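Secreted protein (Kutzneria albida DSM 43870, PDB 5M6Q) probably acts as a protein-glutamine gamma-glutamyltransferase, a secreted microbial transglutaminase of the kind that cross-links proteins. Local coordinates at residues A[125-130]-A[218-223]; A[135-140]-A[163-168]. One frame throughout, in Å; residues are numbered along the deposited sequence.

Interaction 1: residues A[125-130]-A[218-223]; sequences SIFSKR and TVAFAK
Ser125 and Phe127 pair with Ala220 and Thr218 as hydrogen-bonded pairs of an antiparallel sheet. Ser125 N reaches Ala220 O at 2.7 Å and Ala220 N returns to Ser125 O at 3.0 Å; Phe127 N to Thr218 O and Thr218 N to Phe127 O close the second ring. Between them Ile126 and Val219 form the non-hydrogen-bonded pair, and their CA atoms make CA-H...O contacts, Ile126 CA with Thr218 O (3.2 Å) and Val219 CA with Ser125 O. Phe127 CG stands between the backbone N and carbonyl carbon (chi1 60°), and from there the ring leans toward the other strand: Thr218 CB lies over one face in a CH-pi contact, 3.9 Å from the centroid, while Ala220 CB sits at the edge. An alanine in place of Phe127 would probably leave Thr218 CB and CG2 without their aromatic partner and open a gap beside Ala220. The hydroxyl of Thr218 is satisfied by Ser66 OG. On the face of Phe127 and Ala220 lies helix 47-53, and on that of Ile126 and Val219 helix 70-84; outward, Ile126 makes backbone bonds with Phe178 of strand 174-179, and Val219 with Leu65, beside strand 66-67.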
ATOM      1  N   SER A 125       0.210   5.427  -5.965  1.00 23.88           N
ATOM      2  CA  SER A 125      -0.765   5.286  -4.897  1.00 22.27           C
ATOM      3  C   SER A 125      -0.052   4.880  -3.623  1.00 23.95           C
ATOM      4  O   SER A 125       1.096   4.472  -3.677  1.00 25.07           O
ATOM      5  CB  SER A 125      -1.830   4.263  -5.271  1.00 24.42           C
ATOM      6  OG  SER A 125      -2.588   4.740  -6.366  1.00 30.06           O
ATOM      7  N   ILE A 126      -0.724   5.023  -2.484  1.00 22.30           N
ATOM      8  CA  ILE A 126      -0.116   4.747  -1.181  1.00 20.17           C
ATOM      9  C   ILE A 126      -0.925   3.692  -0.449  1.00 21.57           C
ATOM     10  O   ILE A 126      -2.159   3.671  -0.506  1.00 24.10           O
ATOM     11  CB  ILE A 126       0.002   6.022  -0.321  1.00 19.21           C
ATOM     12  CG1 ILE A 126       0.988   6.999  -0.953  1.00 23.53           C
ATOM     13  CG2 ILE A 126       0.420   5.708   1.141  1.00 19.60           C
ATOM     14  CD1 ILE A 126       1.113   8.296  -0.190  1.00 21.16           C
ATOM     15  N   PHE A 127      -0.220   2.796   0.218  1.00 22.42           N
ATOM     16  CA  PHE A 127      -0.858   1.948   1.199  1.00 20.07           C
ATOM     17  C   PHE A 127       0.107   1.821   2.354  1.00 20.29           C
ATOM     18  O   PHE A 127       1.289   2.096   2.205  1.00 21.80           O
ATOM     19  CB  PHE A 127      -1.236   0.588   0.606  1.00 19.71           C
ATOM     20  CG  PHE A 127      -0.075  -0.188   0.084  1.00 23.49           C
ATOM     21  CD1 PHE A 127       0.644  -1.033   0.915  1.00 24.65           C
ATOM     22  CD2 PHE A 127       0.290  -0.098  -1.252  1.00 28.93           C
ATOM     23  CE1 PHE A 127       1.726  -1.766   0.428  1.00 25.60           C
ATOM     24  CE2 PHE A 127       1.373  -0.819  -1.740  1.00 22.38           C
ATOM     25  CZ  PHE A 127       2.080  -1.660  -0.898  1.00 23.78           C
ATOM     26  N   SER A 128      -0.402   1.410   3.507  1.00 22.36           N
ATOM     27  CA  SER A 128       0.411   1.251   4.690  1.00 19.42           C
ATOM     28  C   SER A 128       0.386  -0.187   5.126  1.00 20.77           C
ATOM     29  O   SER A 128      -0.680  -0.798   5.244  1.00 25.04           O
ATOM     30  CB  SER A 128      -0.089   2.133   5.829  1.00 18.77           C
ATOM     31  OG  SER A 128       0.736   1.936   6.961  1.00 21.72           O
ATOM     32  N   LYS A 129       1.564  -0.718   5.397  1.00 17.39           N
ATOM     33  CA  LYS A 129       1.680  -2.096   5.797  1.00 18.04           C
ATOM     34  C   LYS A 129       2.219  -2.188   7.213  1.00 19.78           C
ATOM     35  O   LYS A 129       3.205  -1.542   7.563  1.00 22.59           O
ATOM     36  CB  LYS A 129       2.590  -2.861   4.826  1.00 19.37           C
ATOM     37  CG  LYS A 129       2.857  -4.294   5.221  1.00 19.82           C
ATOM     38  CD  LYS A 129       4.022  -4.858   4.374  1.00 27.39           C
ATOM     39  CE  LYS A 129       4.415  -6.245   4.816  1.00 26.15           C
ATOM     40  NZ  LYS A 129       3.275  -7.225   4.729  1.00 19.86           N
ATOM     41  N   ARG A 130       1.560  -3.004   8.019  1.00 18.03           N
ATOM     42  CA  ARG A 130       2.009  -3.292   9.362  1.00 19.79           C
ATOM     43  C   ARG A 130       2.472  -4.743   9.411  1.00 23.34           C
ATOM     44  O   ARG A 130       1.841  -5.636   8.829  1.00 22.25           O
ATOM     45  CB  ARG A 130       0.892  -3.043  10.382  1.00 20.29           C
ATOM     46  CG  ARG A 130       0.268  -1.644  10.301  1.00 19.92           C
ATOM     47  CD  ARG A 130      -0.678  -1.370  11.474  1.00 21.71           C
ATOM     48  NE  ARG A 130      -0.016  -1.497  12.776  1.00 19.06           N
ATOM     49  CZ  ARG A 130      -0.625  -1.345  13.953  1.00 20.89           C
ATOM     50  NH1 ARG A 130      -1.917  -1.037  14.007  1.00 18.32           N
ATOM     51  NH2 ARG A 130       0.059  -1.495  15.079  1.00 20.31           N
ATOM     52  N   THR A 218       3.932   2.935   1.802  1.00 19.07           N
ATOM     53  CA  THR A 218       4.497   2.380   0.587  1.00 20.00           C
ATOM     54  C   THR A 218       3.855   3.012  -0.614  1.00 18.30           C
ATOM     55  O   THR A 218       2.646   3.224  -0.654  1.00 21.16           O
ATOM     56  CB  THR A 218       4.308   0.846   0.548  1.00 20.11           C
ATOM     57  OG1 THR A 218       4.952   0.277   1.692  1.00 24.12           O
ATOM     58  CG2 THR A 218       4.895   0.239  -0.732  1.00 21.32           C
ATOM     59  N   VAL A 219       4.687   3.340  -1.587  1.00 22.49           N
ATOM     60  CA  VAL A 219       4.225   3.938  -2.821  1.00 21.73           C
ATOM     61  C   VAL A 219       4.330   2.897  -3.905  1.00 26.33           C
ATOM     62  O   VAL A 219       5.359   2.234  -4.030  1.00 23.74           O
ATOM     63  CB  VAL A 219       5.050   5.188  -3.172  1.00 21.32           C
ATOM     64  CG1 VAL A 219       4.489   5.850  -4.422  1.00 25.36           C
ATOM     65  CG2 VAL A 219       5.083   6.148  -2.009  1.00 22.87           C
ATOM     66  N   ALA A 220       3.272   2.747  -4.687  1.00 22.25           N
ATOM     67  CA  ALA A 220       3.271   1.796  -5.791  1.00 22.84           C
ATOM     68  C   ALA A 220       2.433   2.357  -6.921  1.00 27.14           C
ATOM     69  O   ALA A 220       1.547   3.192  -6.700  1.00 25.75           O
ATOM     70  CB  ALA A 220       2.724   0.431  -5.343  1.00 24.27           C
ATOM     71  N   PHE A 221       2.705   1.905  -8.137  1.00 23.37           N
ATOM     72  CA  PHE A 221       1.915   2.337  -9.268  1.00 24.55           C
ATOM     73  C   PHE A 221       0.632   1.552  -9.355  1.00 23.08           C
ATOM     74  O   PHE A 221       0.618   0.329  -9.273  1.00 23.56           O
ATOM     75  CB  PHE A 221       2.719   2.230 -10.569  1.00 21.97           C
ATOM     76  CG  PHE A 221       3.680   3.364 -10.744  1.00 26.75           C
ATOM     77  CD1 PHE A 221       3.206   4.649 -10.929  1.00 24.92           C
ATOM     78  CD2 PHE A 221       5.049   3.161 -10.668  1.00 21.16           C
ATOM     79  CE1 PHE A 221       4.069   5.704 -11.072  1.00 24.50           C
ATOM     80  CE2 PHE A 221       5.925   4.217 -10.818  1.00 24.46           C
ATOM     81  CZ  PHE A 221       5.433   5.495 -11.013  1.00 21.31           C
ATOM     82  N   ALA A 222      -0.459   2.284  -9.465  1.00 25.87           N
ATOM     83  CA  ALA A 222      -1.751   1.685  -9.729  1.00 26.01           C
ATOM     84  C   ALA A 222      -2.105   1.976 -11.181  1.00 20.33           C
ATOM     85  O   ALA A 222      -1.641   2.955 -11.761  1.00 23.78           O
ATOM     86  CB  ALA A 222      -2.820   2.231  -8.779  1.00 23.13           C
ATOM     87  N   LYS A 223      -2.927   1.128 -11.775  1.00 26.12           N
ATOM     88  CA  LYS A 223      -3.425   1.423 -13.108  1.00 27.59           C
ATOM     89  C   LYS A 223      -4.761   2.168 -12.990  1.00 35.25           C
ATOM     90  O   LYS A 223      -5.672   1.704 -12.310  1.00 33.44           O
ATOM     91  CB  LYS A 223      -3.573   0.139 -13.911  1.00 33.57           C
ATOM     92  CG  LYS A 223      -4.078   0.369 -15.320  1.00 37.34           C
ATOM     93  CD  LYS A 223      -4.308  -0.942 -16.049  1.00 45.67           C
ATOM     94  CE  LYS A 223      -5.203  -0.739 -17.264  1.00 44.41           C
ATOM     95  NZ  LYS A 223      -5.317  -2.000 -18.040  1.00 48.96           N
TER

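Interaction 2: residues A[135-140]-A[163-168]; sequences QNPDWS and RYRARP
Gln135 and Arg165 bring their backbones closest, CA to CA 5.4 Å, where two irregular segments meet, and beyond Gln135 the first of them folds into a type I turn from Asn136 to Trp139. No backbone-to-backbone hydrogen bond joins the two segments; the side-chain amide of Gln135 takes up both the N-H and the C=O of Arg165. Gln135 OE1 accepts two backbone N-H groups, from Arg163 N at 2.9 Å and from Arg165 N at 2.8 Å, the latter in the carbonyl plane on a lone pair and the former tilted 20° from that plane. Its NE2 donates to Arg165 O at 2.8 Å and also to Tyr132 O. A bend at chi2 (-60°) swings CD out of line with the aliphatic stem, and with bonds to both of its polar atoms the amide is fixed against flipping.

The two arginines approach 135-137 differently. Arg163 donates from NH1 to Gln135 O at 2.7 Å, with the acceptor near the guanidinium plane. Arg165 is extended from CG to NE, its CG anti to the backbone N; the chain runs past Gln135 O, with CD 3.5 Å from that oxygen, and Pro137 CB lies over one face of its guanidinium, offset toward the rim. Its NH1 bonds Trp134 O and forms a salt bridge to a bound MES molecule, probably from the crystallisation liquor. In the turn itself, Asn136 OD1 accepts from Asp138 N at 2.8 Å, an Asx turn, and Asn136 CB packs over a face of the Trp139 ring.

This surface contact lies far from the centre of the chain. Segment 135-140 leads from strand 122-131 into helix 141-146, which Ser140 caps at its N terminus, and segment 163-168 approaches strand 174-179.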
ATOM      1  N   GLN A 135      11.709 -11.403  11.281  1.00 29.29           N
ATOM      2  CA  GLN A 135      11.297 -12.138  10.090  1.00 26.43           C
ATOM      3  C   GLN A 135      12.027 -13.463   9.940  1.00 32.35           C
ATOM      4  O   GLN A 135      11.631 -14.323   9.147  1.00 33.05           O
ATOM      5  CB  GLN A 135      11.507 -11.265   8.845  1.00 26.66           C
ATOM      6  CG  GLN A 135      10.386 -10.242   8.641  1.00 27.40           C
ATOM      7  CD  GLN A 135       9.030 -10.905   8.485  1.00 27.53           C
ATOM      8  OE1 GLN A 135       8.782 -11.617   7.507  1.00 28.96           O
ATOM      9  NE2 GLN A 135       8.150 -10.685   9.450  1.00 25.33           N
ATOM     10  N   ASN A 136      13.103 -13.616  10.702  1.00 30.64           N
ATOM     11  CA  ASN A 136      13.847 -14.865  10.775  1.00 33.79           C
ATOM     12  C   ASN A 136      14.065 -15.154  12.239  1.00 34.47           C
ATOM     13  O   ASN A 136      14.706 -14.370  12.932  1.00 29.77           O
ATOM     14  CB  ASN A 136      15.181 -14.764  10.037  1.00 36.33           C
ATOM     15  CG  ASN A 136      15.920 -16.093   9.962  1.00 39.54           C
ATOM     16  OD1 ASN A 136      15.860 -16.918  10.878  1.00 40.76           O
ATOM     17  ND2 ASN A 136      16.622 -16.304   8.854  1.00 39.19           N
ATOM     18  N   PRO A 137      13.526 -16.283  12.722  1.00 34.13           N
ATOM     19  CA  PRO A 137      13.619 -16.581  14.155  1.00 32.80           C
ATOM     20  C   PRO A 137      15.077 -16.736  14.613  1.00 38.74           C
ATOM     21  O   PRO A 137      15.350 -16.643  15.804  1.00 34.49           O
ATOM     22  CB  PRO A 137      12.836 -17.888  14.293  1.00 38.86           C
ATOM     23  CG  PRO A 137      12.789 -18.476  12.922  1.00 35.27           C
ATOM     24  CD  PRO A 137      12.847 -17.343  11.960  1.00 34.72           C
ATOM     25  N   ASP A 138      15.991 -16.930  13.661  1.00 39.83           N
ATOM     26  CA  ASP A 138      17.416 -17.020  13.956  1.00 44.05           C
ATOM     27  C   ASP A 138      18.056 -15.656  14.241  1.00 44.41           C
ATOM     28  O   ASP A 138      19.105 -15.590  14.882  1.00 42.86           O
ATOM     29  CB  ASP A 138      18.165 -17.689  12.798  1.00 45.08           C
ATOM     30  CG  ASP A 138      17.868 -19.181  12.684  1.00 56.23           C
ATOM     31  OD1 ASP A 138      17.565 -19.810  13.725  1.00 53.30           O
ATOM     32  OD2 ASP A 138      17.945 -19.717  11.551  1.00 54.72           O
ATOM     33  N   TRP A 139      17.447 -14.576  13.751  1.00 34.68           N
ATOM     34  CA  TRP A 139      17.990 -13.239  13.992  1.00 32.20           C
ATOM     35  C   TRP A 139      18.090 -12.978  15.489  1.00 35.65           C
ATOM     36  O   TRP A 139      17.246 -13.427  16.265  1.00 36.48           O
ATOM     37  CB  TRP A 139      17.118 -12.153  13.354  1.00 31.56           C
ATOM     38  CG  TRP A 139      17.103 -12.120  11.873  1.00 26.94           C
ATOM     39  CD1 TRP A 139      17.827 -12.901  11.014  1.00 27.53           C
ATOM     40  CD2 TRP A 139      16.326 -11.240  11.060  1.00 31.26           C
ATOM     41  NE1 TRP A 139      17.541 -12.563   9.712  1.00 29.46           N
ATOM     42  CE2 TRP A 139      16.629 -11.540   9.712  1.00 31.69           C
ATOM     43  CE3 TRP A 139      15.409 -10.217  11.338  1.00 26.48           C
ATOM     44  CZ2 TRP A 139      16.040 -10.861   8.650  1.00 33.90           C
ATOM     45  CZ3 TRP A 139      14.818  -9.551  10.280  1.00 26.91           C
ATOM     46  CH2 TRP A 139      15.136  -9.874   8.952  1.00 28.29           C
ATOM     47  N   SER A 140      19.122 -12.254  15.893  1.00 29.60           N
ATOM     48  CA  SER A 140      19.180 -11.725  17.238  1.00 34.08           C
ATOM     49  C   SER A 140      18.116 -10.648  17.377  1.00 34.92           C
ATOM     50  O   SER A 140      17.586 -10.144  16.375  1.00 35.76           O
ATOM     51  CB  SER A 140      20.552 -11.134  17.529  1.00 34.77           C
ATOM     52  OG  SER A 140      20.759  -9.996  16.703  1.00 33.22           O
ATOM     53  N   ARG A 163       9.846 -11.587   4.815  1.00 30.82           N
ATOM     54  CA  ARG A 163       9.411 -12.937   4.412  1.00 26.95           C
ATOM     55  C   ARG A 163       7.954 -13.259   4.760  1.00 26.08           C
ATOM     56  O   ARG A 163       7.567 -14.426   4.754  1.00 27.89           O
ATOM     57  CB  ARG A 163      10.291 -14.000   5.078  1.00 34.12           C
ATOM     58  CG  ARG A 163      11.775 -13.747   5.024  1.00 42.57           C
ATOM     59  CD  ARG A 163      12.536 -14.814   5.816  1.00 50.47           C
ATOM     60  NE  ARG A 163      12.035 -16.164   5.549  1.00 60.76           N
ATOM     61  CZ  ARG A 163      11.563 -16.999   6.475  1.00 64.85           C
ATOM     62  NH1 ARG A 163      11.538 -16.639   7.759  1.00 48.11           N
ATOM     63  NH2 ARG A 163      11.124 -18.204   6.115  1.00 57.48           N
ATOM     64  N   TYR A 164       7.165 -12.245   5.102  1.00 24.85           N
ATOM     65  CA  TYR A 164       5.765 -12.439   5.496  1.00 23.73           C
ATOM     66  C   TYR A 164       5.579 -13.356   6.709  1.00 24.88           C
ATOM     67  O   TYR A 164       4.533 -13.994   6.853  1.00 24.60           O
ATOM     68  CB  TYR A 164       4.947 -12.991   4.327  1.00 25.77           C
ATOM     69  CG  TYR A 164       4.915 -12.072   3.133  1.00 24.08           C
ATOM     70  CD1 TYR A 164       3.946 -11.085   3.015  1.00 24.42           C
ATOM     71  CD2 TYR A 164       5.859 -12.190   2.126  1.00 24.52           C
ATOM     72  CE1 TYR A 164       3.922 -10.238   1.930  1.00 28.11           C
ATOM     73  CE2 TYR A 164       5.845 -11.357   1.035  1.00 32.32           C
ATOM     74  CZ  TYR A 164       4.883 -10.383   0.935  1.00 32.93           C
ATOM     75  OH  TYR A 164       4.888  -9.555  -0.166  1.00 30.40           O
ATOM     76  N   ARG A 165       6.576 -13.400   7.585  1.00 20.44           N
ATOM     77  CA  ARG A 165       6.481 -14.191   8.803  1.00 24.51           C
ATOM     78  C   ARG A 165       5.682 -13.477   9.888  1.00 28.77           C
ATOM     79  O   ARG A 165       5.955 -12.322  10.191  1.00 23.68           O
ATOM     80  CB  ARG A 165       7.871 -14.515   9.354  1.00 26.52           C
ATOM     81  CG  ARG A 165       7.802 -15.425  10.588  1.00 26.84           C
ATOM     82  CD  ARG A 165       9.169 -15.721  11.231  1.00 27.17           C
ATOM     83  NE  ARG A 165       8.992 -16.582  12.395  1.00 30.56           N
ATOM     84  CZ  ARG A 165       9.331 -16.251  13.633  1.00 34.07           C
ATOM     85  NH1 ARG A 165       9.901 -15.081  13.870  1.00 33.24           N
ATOM     86  NH2 ARG A 165       9.112 -17.098  14.636  1.00 36.63           N
ATOM     87  N   ALA A 166       4.727 -14.183  10.495  1.00 24.99           N
ATOM     88  CA  ALA A 166       3.950 -13.642  11.610  1.00 24.03           C
ATOM     89  C   ALA A 166       4.689 -13.777  12.930  1.00 26.85           C
ATOM     90  O   ALA A 166       5.454 -14.717  13.131  1.00 28.61           O
ATOM     91  CB  ALA A 166       2.605 -14.341  11.718  1.00 22.87           C
ATOM     92  N   ARG A 167       4.439 -12.848  13.842  1.00 27.54           N
ATOM     93  CA  ARG A 167       4.704 -13.122  15.243  1.00 27.74           C
ATOM     94  C   ARG A 167       3.905 -14.374  15.642  1.00 26.17           C
ATOM     95  O   ARG A 167       2.696 -14.427  15.430  1.00 25.63           O
ATOM     96  CB  ARG A 167       4.329 -11.931  16.114  1.00 25.21           C
ATOM     97  CG  ARG A 167       4.635 -12.181  17.581  1.00 25.74           C
ATOM     98  CD  ARG A 167       4.340 -11.011  18.452  1.00 32.78           C
ATOM     99  NE  ARG A 167       4.744 -11.322  19.817  1.00 33.82           N
ATOM    100  CZ  ARG A 167       4.255 -10.746  20.906  1.00 37.51           C
ATOM    101  NH1 ARG A 167       3.324  -9.805  20.807  1.00 28.98           N
ATOM    102  NH2 ARG A 167       4.708 -11.117  22.096  1.00 30.24           N
ATOM    103  N   PRO A 168       4.584 -15.394  16.188  1.00 32.42           N
ATOM    104  CA  PRO A 168       3.905 -16.661  16.519  1.00 32.30           C
ATOM    105  C   PRO A 168       2.646 -16.424  17.358  1.00 31.47           C
ATOM    106  O   PRO A 168       2.722 -15.758  18.392  1.00 30.52           O
ATOM    107  CB  PRO A 168       4.956 -17.434  17.322  1.00 29.41           C
ATOM    108  CG  PRO A 168       6.276 -16.807  16.954  1.00 39.15           C
ATOM    109  CD  PRO A 168       5.990 -15.371  16.634  1.00 33.06           C
TER

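From the N terminus, the chain lays down edge strand 13-17, several helices and the short edge strand 66-67 before strand 122-131, where interaction 1 begins. Just beyond that strand comes 135-140, then helix 141-146 and the return to 163-168, so interaction 2 closes a short loop of 22 intervening residues. Strands 174-179, 184-188 and 196-200 follow, and 214-223 finally closes the wide loop of interaction 1. The small loop is thus enclosed by the large one without crossing it. Interaction 1 joins neighbouring strands in a buried part of the sheet; interaction 2 ties surface loops together, the two centres about 23 Å apart. They meet where Lys129 NZ packs against Tyr164 CE1 at 4.2 Å.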